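Local coordinates for protein arabinogalactan endo-1,4-beta-galactosidase (Ignisphaera aggregans, PDB 7OSK) that probably cleaves internal beta-1,4-galactosidic bonds of galactan and arabinogalactan, through this hyperthermostable family 53 glycoside hydrolase domain of a larger archaeal protein that also binds calcium, at residues Val230-Gly235 / Ala259-Pro264; Thr355-Pro360 / Ala376-Asn381; Gln147-Ala152 / Trp198-Ala203; Leu79-Lys84 / Lys125-Gly130. One frame throughout, in Å; residues are numbered along the deposited sequence.

Contact 1 (Val230-Gly235 / Ala259-Pro264)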
# COMPACT_ATOMS: atom_id res chain seq x y z
N VAL A 230 2.41 6.85 -9.60
CA VAL A 230 1.83 5.52 -9.51
C VAL A 230 0.31 5.58 -9.60
O VAL A 230 -0.35 6.22 -8.78
CB VAL A 230 2.22 4.82 -8.19
CG1 VAL A 230 1.67 3.40 -8.15
CG2 VAL A 230 3.73 4.81 -8.02
N ILE A 231 -0.23 4.90 -10.61
CA ILE A 231 -1.67 4.73 -10.75
C ILE A 231 -2.06 3.38 -10.16
O ILE A 231 -1.66 2.33 -10.68
CB ILE A 231 -2.11 4.82 -12.22
CG1 ILE A 231 -1.86 6.23 -12.77
CG2 ILE A 231 -3.58 4.44 -12.38
CD1 ILE A 231 -2.63 7.34 -12.07
N HIS A 232 -2.83 3.41 -9.08
CA HIS A 232 -3.16 2.21 -8.32
C HIS A 232 -4.57 1.72 -8.65
O HIS A 232 -5.53 2.48 -8.60
CB HIS A 232 -3.03 2.49 -6.82
CG HIS A 232 -3.23 1.29 -5.96
ND1 HIS A 232 -3.44 1.38 -4.59
CD2 HIS A 232 -3.23 -0.03 -6.24
CE1 HIS A 232 -3.58 0.18 -4.09
NE2 HIS A 232 -3.45 -0.70 -5.06
N LEU A 233 -4.66 0.43 -8.98
CA LEU A 233 -5.95 -0.21 -9.25
C LEU A 233 -6.10 -1.47 -8.41
O LEU A 233 -5.11 -2.08 -8.02
CB LEU A 233 -6.08 -0.54 -10.74
CG LEU A 233 -6.16 0.64 -11.71
CD1 LEU A 233 -6.28 0.12 -13.13
CD2 LEU A 233 -7.32 1.56 -11.37
N ALA A 234 -7.35 -1.84 -8.15
CA ALA A 234 -7.66 -3.03 -7.36
C ALA A 234 -8.26 -4.14 -8.21
O ALA A 234 -9.05 -3.88 -9.13
CB ALA A 234 -8.60 -2.67 -6.22
N GLY A 235 -7.88 -5.38 -7.90
CA GLY A 235 -8.36 -6.53 -8.64
C GLY A 235 -7.38 -6.95 -9.72
O GLY A 235 -6.35 -6.31 -9.92
N ALA A 259 0.13 0.16 -10.45
CA ALA A 259 0.11 -0.56 -9.19
C ALA A 259 -1.13 -1.44 -9.07
O ALA A 259 -2.19 -1.10 -9.59
CB ALA A 259 0.18 0.40 -8.03
N ILE A 260 -0.97 -2.57 -8.39
CA ILE A 260 -2.03 -3.57 -8.26
C ILE A 260 -2.29 -3.92 -6.80
O ILE A 260 -1.36 -4.11 -6.03
CB ILE A 260 -1.67 -4.86 -9.03
CG1 ILE A 260 -1.49 -4.56 -10.52
CG2 ILE A 260 -2.74 -5.92 -8.85
CD1 ILE A 260 -0.66 -5.60 -11.25
N SER A 261 -3.57 -4.00 -6.44
CA SER A 261 -3.97 -4.59 -5.17
C SER A 261 -4.41 -6.02 -5.42
O SER A 261 -5.46 -6.24 -6.02
CB SER A 261 -5.10 -3.81 -4.50
OG SER A 261 -4.67 -2.53 -4.08
N PHE A 262 -3.61 -6.98 -4.99
CA PHE A 262 -3.95 -8.39 -5.17
C PHE A 262 -4.04 -9.14 -3.84
O PHE A 262 -3.03 -9.51 -3.24
CB PHE A 262 -2.94 -9.09 -6.07
CG PHE A 262 -3.28 -10.53 -6.34
CD1 PHE A 262 -4.45 -10.85 -7.01
CD2 PHE A 262 -2.46 -11.55 -5.90
CE1 PHE A 262 -4.78 -12.17 -7.25
CE2 PHE A 262 -2.79 -12.87 -6.14
CZ PHE A 262 -3.95 -13.18 -6.81
N TYR A 263 -5.28 -9.34 -3.40
CA TYR A 263 -5.59 -10.24 -2.30
C TYR A 263 -6.23 -11.50 -2.89
O TYR A 263 -7.36 -11.43 -3.38
CB TYR A 263 -6.53 -9.57 -1.29
CG TYR A 263 -5.95 -8.33 -0.65
CD1 TYR A 263 -5.01 -8.43 0.37
CD2 TYR A 263 -6.34 -7.06 -1.06
CE1 TYR A 263 -4.48 -7.30 0.96
CE2 TYR A 263 -5.81 -5.93 -0.48
CZ TYR A 263 -4.88 -6.05 0.53
OH TYR A 263 -4.36 -4.92 1.11
N PRO A 264 -5.51 -12.64 -2.87
CA PRO A 264 -5.99 -13.85 -3.55
C PRO A 264 -7.40 -14.28 -3.14
O PRO A 264 -8.16 -14.79 -3.96
CB PRO A 264 -4.97 -14.91 -3.12
CG PRO A 264 -3.77 -14.16 -2.74
CD PRO A 264 -4.25 -12.88 -2.15

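Contact 2 (Thr355-Pro360 / Ala376-Asn381)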
# COMPACT_ATOMS: atom_id res chain seq x y z
N THR A 355 2.76 -4.52 9.68
CA THR A 355 3.12 -4.10 11.03
C THR A 355 1.89 -3.92 11.92
O THR A 355 2.00 -3.44 13.05
CB THR A 355 3.90 -2.77 11.01
OG1 THR A 355 3.05 -1.72 10.54
CG2 THR A 355 5.11 -2.89 10.10
N TRP A 356 0.73 -4.31 11.42
CA TRP A 356 -0.52 -4.07 12.14
C TRP A 356 -0.74 -5.12 13.22
O TRP A 356 -1.59 -6.00 13.09
CB TRP A 356 -1.69 -4.03 11.16
CG TRP A 356 -2.86 -3.22 11.65
CD1 TRP A 356 -3.01 -2.67 12.88
CD2 TRP A 356 -4.03 -2.88 10.91
NE1 TRP A 356 -4.21 -2.00 12.96
CE2 TRP A 356 -4.85 -2.11 11.75
CE3 TRP A 356 -4.47 -3.14 9.60
CZ2 TRP A 356 -6.08 -1.61 11.35
CZ3 TRP A 356 -5.69 -2.64 9.20
CH2 TRP A 356 -6.48 -1.88 10.07
N ILE A 357 0.05 -5.02 14.29
CA ILE A 357 -0.06 -5.94 15.42
C ILE A 357 -1.22 -5.53 16.33
O ILE A 357 -1.61 -4.36 16.34
CB ILE A 357 1.25 -6.00 16.22
CG1 ILE A 357 1.61 -4.61 16.77
CG2 ILE A 357 2.38 -6.52 15.35
CD1 ILE A 357 2.63 -4.65 17.89
N PRO A 358 -1.77 -6.48 17.10
CA PRO A 358 -2.87 -6.12 17.99
C PRO A 358 -2.40 -5.29 19.17
O PRO A 358 -1.50 -5.71 19.89
CB PRO A 358 -3.41 -7.48 18.45
CG PRO A 358 -2.24 -8.38 18.39
CD PRO A 358 -1.40 -7.90 17.23
N TYR A 359 -3.00 -4.12 19.36
CA TYR A 359 -2.67 -3.26 20.49
C TYR A 359 -3.86 -2.38 20.85
O TYR A 359 -4.54 -1.88 19.96
CB TYR A 359 -1.45 -2.40 20.17
CG TYR A 359 -0.72 -1.91 21.40
CD1 TYR A 359 0.30 -2.65 21.97
CD2 TYR A 359 -1.06 -0.70 22.00
CE1 TYR A 359 0.96 -2.21 23.10
CE2 TYR A 359 -0.40 -0.25 23.13
CZ TYR A 359 0.61 -1.01 23.68
OH TYR A 359 1.27 -0.58 24.80
N PRO A 360 -4.12 -2.20 22.15
CA PRO A 360 -5.21 -1.30 22.56
C PRO A 360 -5.04 0.10 21.99
O PRO A 360 -4.02 0.75 22.23
CB PRO A 360 -5.10 -1.29 24.09
CG PRO A 360 -4.49 -2.59 24.43
CD PRO A 360 -3.53 -2.89 23.31
N ALA A 376 -0.72 -9.94 9.52
CA ALA A 376 0.51 -9.19 9.68
C ALA A 376 1.71 -10.12 9.56
O ALA A 376 1.54 -11.34 9.51
CB ALA A 376 0.53 -8.47 11.02
N LEU A 377 2.91 -9.56 9.50
CA LEU A 377 4.13 -10.35 9.45
C LEU A 377 4.76 -10.48 10.84
O LEU A 377 5.86 -11.00 10.99
CB LEU A 377 5.13 -9.75 8.46
CG LEU A 377 4.69 -9.77 6.99
CD1 LEU A 377 5.66 -9.00 6.12
CD2 LEU A 377 4.56 -11.20 6.49
N PHE A 378 4.03 -9.99 11.85
CA PHE A 378 4.41 -10.14 13.25
C PHE A 378 3.27 -10.82 13.99
O PHE A 378 2.11 -10.68 13.60
CB PHE A 378 4.71 -8.77 13.89
CG PHE A 378 5.87 -8.05 13.27
CD1 PHE A 378 5.71 -7.35 12.09
CD2 PHE A 378 7.11 -8.05 13.88
CE1 PHE A 378 6.78 -6.67 11.51
CE2 PHE A 378 8.18 -7.38 13.31
CZ PHE A 378 8.01 -6.69 12.13
N ASP A 379 3.58 -11.56 15.05
CA ASP A 379 2.53 -12.22 15.83
C ASP A 379 1.90 -11.24 16.81
O ASP A 379 2.24 -10.06 16.83
CB ASP A 379 3.07 -13.46 16.56
CG ASP A 379 4.19 -13.14 17.55
OD1 ASP A 379 4.20 -12.04 18.14
OD2 ASP A 379 5.05 -14.02 17.74
N PHE A 380 0.98 -11.74 17.63
CA PHE A 380 0.21 -10.90 18.54
C PHE A 380 1.11 -10.27 19.60
O PHE A 380 0.82 -9.19 20.11
CB PHE A 380 -0.90 -11.72 19.20
CG PHE A 380 -1.77 -12.45 18.22
CD1 PHE A 380 -1.93 -11.99 16.92
CD2 PHE A 380 -2.44 -13.61 18.59
CE1 PHE A 380 -2.72 -12.66 16.02
CE2 PHE A 380 -3.24 -14.29 17.69
CZ PHE A 380 -3.38 -13.81 16.40
N ASN A 381 2.20 -10.96 19.92
CA ASN A 381 3.15 -10.46 20.91
C ASN A 381 4.16 -9.50 20.28
O ASN A 381 5.11 -9.07 20.93
CB ASN A 381 3.88 -11.63 21.57
CG ASN A 381 2.92 -12.57 22.28
OD1 ASN A 381 1.94 -12.14 22.88
ND2 ASN A 381 3.21 -13.87 22.20

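Contact 3 (Gln147-Ala152 / Trp198-Ala203)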
# COMPACT_ATOMS: atom_id res chain seq x y z
N GLN A 147 -14.81 7.03 -1.82
CA GLN A 147 -13.79 8.01 -2.16
C GLN A 147 -14.23 9.39 -1.69
O GLN A 147 -14.44 10.29 -2.49
CB GLN A 147 -13.53 8.02 -3.67
CG GLN A 147 -12.90 6.75 -4.23
CD GLN A 147 -11.39 6.69 -4.02
OE1 GLN A 147 -10.75 7.70 -3.71
NE2 GLN A 147 -10.82 5.51 -4.19
N SER A 148 -14.37 9.54 -0.38
CA SER A 148 -14.88 10.77 0.20
C SER A 148 -13.92 11.94 -0.00
O SER A 148 -12.73 11.85 0.33
CB SER A 148 -15.15 10.60 1.69
OG SER A 148 -16.16 9.63 1.92
N LYS A 149 -14.43 13.03 -0.56
CA LYS A 149 -13.66 14.27 -0.60
C LYS A 149 -13.41 14.72 0.83
O LYS A 149 -14.31 14.62 1.66
CB LYS A 149 -14.41 15.36 -1.38
CG LYS A 149 -14.63 15.03 -2.85
CD LYS A 149 -15.20 16.21 -3.62
CE LYS A 149 -16.62 16.55 -3.20
NZ LYS A 149 -17.19 17.65 -4.03
N PRO A 150 -12.20 15.21 1.13
CA PRO A 150 -11.92 15.70 2.48
C PRO A 150 -12.96 16.73 2.93
O PRO A 150 -13.58 17.38 2.09
CB PRO A 150 -10.53 16.32 2.35
CG PRO A 150 -9.89 15.56 1.24
CD PRO A 150 -10.99 15.24 0.27
N LYS A 151 -13.14 16.87 4.25
CA LYS A 151 -14.19 17.72 4.81
C LYS A 151 -14.15 19.15 4.27
O LYS A 151 -15.19 19.77 4.08
CB LYS A 151 -14.08 17.75 6.33
CG LYS A 151 -14.49 16.45 7.01
CD LYS A 151 -14.26 16.51 8.51
CE LYS A 151 -12.86 16.05 8.90
NZ LYS A 151 -11.77 16.96 8.45
N ALA A 152 -12.94 19.66 4.03
CA ALA A 152 -12.78 21.04 3.60
C ALA A 152 -12.90 21.19 2.08
O ALA A 152 -12.98 22.30 1.57
CB ALA A 152 -11.44 21.57 4.07
N TRP A 198 -15.21 11.70 -5.06
CA TRP A 198 -16.57 11.61 -5.57
C TRP A 198 -17.42 12.81 -5.16
O TRP A 198 -17.22 13.38 -4.08
CB TRP A 198 -17.24 10.33 -5.09
CG TRP A 198 -16.65 9.08 -5.65
CD1 TRP A 198 -15.81 8.98 -6.72
CD2 TRP A 198 -16.84 7.75 -5.17
NE1 TRP A 198 -15.47 7.67 -6.93
CE2 TRP A 198 -16.09 6.89 -5.99
CE3 TRP A 198 -17.58 7.19 -4.12
CZ2 TRP A 198 -16.05 5.51 -5.80
CZ3 TRP A 198 -17.54 5.82 -3.93
CH2 TRP A 198 -16.78 5.00 -4.77
N PRO A 199 -18.38 13.21 -6.02
CA PRO A 199 -18.66 12.66 -7.34
C PRO A 199 -17.87 13.33 -8.47
O PRO A 199 -17.91 12.85 -9.60
CB PRO A 199 -20.16 12.92 -7.51
CG PRO A 199 -20.39 14.18 -6.76
CD PRO A 199 -19.39 14.20 -5.62
N ASP A 200 -17.16 14.41 -8.15
CA ASP A 200 -16.51 15.24 -9.17
C ASP A 200 -15.46 14.49 -10.00
O ASP A 200 -15.22 14.85 -11.16
CB ASP A 200 -15.85 16.45 -8.51
CG ASP A 200 -16.86 17.47 -8.02
OD1 ASP A 200 -17.86 17.06 -7.39
OD2 ASP A 200 -16.67 18.68 -8.27
N GLY A 201 -14.84 13.48 -9.41
CA GLY A 201 -13.87 12.66 -10.11
C GLY A 201 -14.29 11.20 -10.09
O GLY A 201 -13.46 10.30 -9.87
N SER A 202 -15.57 10.95 -10.33
CA SER A 202 -16.15 9.63 -10.16
C SER A 202 -16.00 8.74 -11.39
O SER A 202 -16.87 7.90 -11.65
CB SER A 202 -17.63 9.75 -9.81
OG SER A 202 -18.26 8.48 -9.76
N ALA A 203 -14.93 8.93 -12.16
CA ALA A 203 -14.66 8.13 -13.36
C ALA A 203 -15.75 8.30 -14.43
O ALA A 203 -15.43 8.46 -15.61
CB ALA A 203 -14.50 6.66 -12.99
O HOH W 1 -17.21 12.92 -0.64

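Contact 4 (Leu79-Lys84 / Lys125-Gly130)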
# COMPACT_ATOMS: atom_id res chain seq x y z
N LEU A 79 11.73 -1.20 14.78
CA LEU A 79 10.96 -1.90 13.75
C LEU A 79 11.66 -1.87 12.39
O LEU A 79 11.77 -2.89 11.72
CB LEU A 79 9.56 -1.28 13.63
CG LEU A 79 8.72 -1.73 12.43
CD1 LEU A 79 8.47 -3.23 12.47
CD2 LEU A 79 7.41 -0.97 12.40
N LEU A 80 12.12 -0.69 11.99
CA LEU A 80 12.76 -0.53 10.69
C LEU A 80 14.03 -1.37 10.59
O LEU A 80 14.39 -1.83 9.50
CB LEU A 80 13.08 0.94 10.43
CG LEU A 80 11.88 1.85 10.13
CD1 LEU A 80 12.32 3.30 10.06
CD2 LEU A 80 11.19 1.44 8.83
N ASP A 81 14.71 -1.56 11.71
CA ASP A 81 15.89 -2.42 11.73
C ASP A 81 15.49 -3.88 11.53
O ASP A 81 16.19 -4.63 10.86
CB ASP A 81 16.66 -2.26 13.05
CG ASP A 81 17.38 -0.93 13.15
OD1 ASP A 81 17.76 -0.37 12.10
OD2 ASP A 81 17.57 -0.44 14.29
N ILE A 82 14.35 -4.27 12.11
CA ILE A 82 13.86 -5.63 11.96
C ILE A 82 13.49 -5.90 10.51
O ILE A 82 13.77 -6.97 9.97
CB ILE A 82 12.64 -5.90 12.86
CG1 ILE A 82 13.00 -5.67 14.33
CG2 ILE A 82 12.13 -7.33 12.66
CD1 ILE A 82 11.83 -5.81 15.29
N LEU A 83 12.85 -4.92 9.87
CA LEU A 83 12.44 -5.06 8.48
C LEU A 83 13.64 -5.12 7.55
O LEU A 83 13.69 -5.95 6.63
CB LEU A 83 11.52 -3.91 8.08
CG LEU A 83 10.17 -3.83 8.80
CD1 LEU A 83 9.38 -2.62 8.31
CD2 LEU A 83 9.37 -5.11 8.61
N LYS A 84 14.62 -4.26 7.79
CA LYS A 84 15.79 -4.17 6.92
C LYS A 84 16.58 -5.47 6.94
O LYS A 84 16.96 -5.99 5.89
CB LYS A 84 16.69 -3.00 7.33
CG LYS A 84 17.70 -2.58 6.26
CD LYS A 84 17.03 -2.15 4.95
CE LYS A 84 18.05 -1.71 3.91
NZ LYS A 84 17.40 -1.41 2.61
N LYS A 125 13.90 6.59 5.24
CA LYS A 125 14.80 7.02 4.18
C LYS A 125 16.20 7.24 4.75
O LYS A 125 17.20 7.12 4.04
CB LYS A 125 14.29 8.30 3.52
CG LYS A 125 14.78 8.48 2.08
CD LYS A 125 14.26 9.77 1.45
CE LYS A 125 14.95 10.99 2.04
NZ LYS A 125 14.46 12.27 1.43
N ALA A 126 16.27 7.57 6.03
CA ALA A 126 17.54 7.72 6.72
C ALA A 126 18.21 6.36 6.91
O ALA A 126 19.44 6.27 6.98
CB ALA A 126 17.35 8.41 8.06
N LYS A 127 17.39 5.32 6.98
CA LYS A 127 17.89 3.95 7.15
C LYS A 127 18.00 3.21 5.81
O LYS A 127 18.08 1.98 5.78
CB LYS A 127 16.98 3.18 8.12
CG LYS A 127 17.23 3.50 9.59
CD LYS A 127 16.29 2.73 10.50
CE LYS A 127 16.85 2.59 11.91
NZ LYS A 127 17.10 3.90 12.57
N GLY A 128 18.01 3.97 4.72
CA GLY A 128 18.27 3.41 3.40
C GLY A 128 17.05 2.96 2.62
O GLY A 128 17.16 2.62 1.44
N PHE A 129 15.89 2.95 3.26
CA PHE A 129 14.66 2.48 2.61
C PHE A 129 14.20 3.41 1.48
O PHE A 129 14.50 4.60 1.49
CB PHE A 129 13.52 2.35 3.63
CG PHE A 129 13.72 1.25 4.63
CD1 PHE A 129 14.40 1.48 5.81
CD2 PHE A 129 13.20 -0.01 4.40
CE1 PHE A 129 14.57 0.47 6.74
CE2 PHE A 129 13.36 -1.02 5.33
CZ PHE A 129 14.05 -0.78 6.50
N GLY A 130 13.49 2.83 0.52
CA GLY A 130 12.76 3.61 -0.46
C GLY A 130 11.37 3.89 0.07
O GLY A 130 10.84 3.10 0.86

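Contact 1 (Val230-Gly235 / Ala259-Pro264)
Leu233 and Ser261 meet where the fifth and sixth strands of the TIM barrel lie side by side, two parallel strands joined through helix 238-250 in a beta-alpha-beta crossover. The axes of 230-234 and 259-261 diverge by 24° and approach to 4.7 Å. Ala259 N donates to Ile231 O, Leu233 N to Ala259 O and Ser261 N to Leu233 O, all at 2.8 to 3.0 Å. Gly235 N, donating to Ser261 O at 3.2 Å, carries the pairing one residue past the end of the first strand. Leu233 O also receives the CA-H of Ile260.

Leu233 and Ile260 project together from one face of the sheet, where Tyr241 of helix 238-250 packs on both. The other face bears His232, Ala234, Ala259 and Ser261, and on this side Val230 CG1 lies 3.4 Å from Ala259 CB. The imidazole of His232, its CG anti to the backbone N (chi1 -175°), reaches across to the neighbouring strand. Its edge faces Ala259 O, which lies in the ring plane near CD2, while NE2 donates to Ser261 OG. That bond is modelled at 2.4 Å, a doubtful length at this resolution.

Ser261 OG is also hydrogen-bonded to Glu191 OE2, and His232 ND1 has weak bonds to Gln187 OE1 and Asn190 OD1. If the short NE2-OG pair is taken as a bond, the imidazole has polar neighbours at both nitrogens, ND1 only weakly, which would probably limit its rotation; the serine hydroxyl would then connect it to the carboxylate of Glu191, in the loop after strand 185-188.

Contact 2 (Thr355-Pro360 / Ala376-Asn381)
Pro358 against Phe380 and Ile357 against Phe378 make an apolar packing contact between two arms of the long loop that follows the last barrel strand, 346-352. Neither arm is helix or strand, and side-chain packing carries the contact. Pro358 lays the outer end of its ring on the backbone of the other arm: CG is 3.5 Å from Phe380 CA and 3.7 Å from Phe380 CB, and CD also lies beside Phe380 CA. The same CG approaches the start of the phenyl ring, 3.9 Å from Phe380 CD1. An alanine here would lack CG and CD, and would probably open a gap beside Phe380 and set this part of the loop free to shift.

Ile357 uses its CG2 branch, anti to the carbonyl carbon, which meets Phe378 CB at 3.6 Å and also lies near Asp379 O. Farther back, Ala376 CB packs against Trp356 O at 3.9 Å. Trp356 is the centre of an inverse gamma turn closed by Ile357 N donating to Thr355 O at 2.8 Å, which swings the chain from Thr355 to Ile357. Trp356 O accepts from Asn370 ND2 and so belongs to the second shell of the calcium site, in which Asn370 and Glu373 are ligands; Phe380 touches Glu373.

The Phe378 side chain packs on helix 79-85, at Leu79, Ile82 and Leu83, and its ring and that of Tyr69 meet edge-to-face. Thr355 and Ile357 rest on helix 59-65, while Leu377 turns to helix 324-342.

Contact 3 (Gln147-Ala152 / Trp198-Ala203)
Trp198 N donates to Gln147 O at 3.0 Å, a fairly straight bond (159° at the hydrogen) that arrives nearly along the C=O axis. It ties together two irregular loops at the surface of the barrel. The same two residues also meet through their side chains: Gln147 CB sits over one face of the indole, 3.6 Å from the centroid of its five-membered ring and 8° off the ring normal, a CH-pi contact. CG follows toward the six-membered ring, 3.7 Å from Trp198 CZ2, and Gln147 N lies over the same indole near CE3. The amide is led off elsewhere by a bend at chi2 (-81°), and NE2 donates to Asn190 O. Trp198 NE1 has its own partner in Asn194 O, so the indole is fixed through its N-H as well as covered over one face.

Lys149 arches its aliphatic chain beside Trp198 O, which has CG and CE each at 3.3 Å. Its ammonium group goes on to a long, weak salt bridge, NZ to Asp200 OD1 at 3.5 Å, and is hydrogen-bonded as well to Ala154 O. A water accepts from Lys149 N at 2.8 Å and makes a weak bond to Trp198 O. Between Trp198 and Asp200 the chain passes through a cis peptide bond before Pro199.

The loops follow strands 130-135 and 185-188, the third and fourth of the barrel, and precede helices 158-178 and 206-223. Lys149 and Asp200 both rest on Leu161 of helix 158-178, and Asp200 also touches Tyr158, the first residue of that helix.

Contact 4 (Leu79-Lys84 / Lys125-Gly130)
Leu80 packs with CB 3.7 Å from Lys127 CD and 4.0 Å from Phe129 CE1, while its CD2 lies over one face of the Phe129 ring, toward the rim. Its carbonyl oxygen, already bonded to Lys84 N within the helix, also borders the ring at CZ. Asp81 comes next: its OD1 lies against Lys127 CE, but Lys127 NZ stays 4.3 Å from OD1, beyond a salt bridge, and makes a long, weak ion pair with Asp78. Helices 79-85 and 114-126 are neighbours on the outside of the barrel, and Gly128, at positive phi, is the C-prime residue of the Schellman motif that ends the second. The chain then enters strand 130-135 through Phe129. Leu83 touches that ring with CB, 4.3 Å from CZ. Lys84 takes the face opposite Leu80: a bend at chi2 (60°) brings CD over the ring in a CH-pi contact, 4.0 Å from its centroid, and Lys84 NZ makes a cation-pi contact, 4.9 Å from the centroid of the Phe129 ring. An alanine in place of Phe129 would probably leave a gap between Leu80 and Lys84 and deprive the ammonium group of its aromatic partner.

Overall arrangement
All four contacts belong to one TIM barrel. Contact 1 is deepest, about 9 Å from the chain's centre; the others lie in the surrounding loops and helices. Contacts 2 and 4 touch, Phe378 CZ reaching Leu79 CD1 at 3.5 Å, so helix 79-85 packs against both the calcium-site loop and Phe129. Contacts 1 and 3 come within about 8 Å at their nearest atoms and share Asn190, bound by Gln147 and weakly by His232. Contacts 3 and 4 lie on opposite sides, centres about 34 Å apart. Beside contact 1, Glu191 follows the fourth strand and Glu292 lies near the end of the seventh, positions where related family members carry their two catalytic glutamates, so these probably serve the same role.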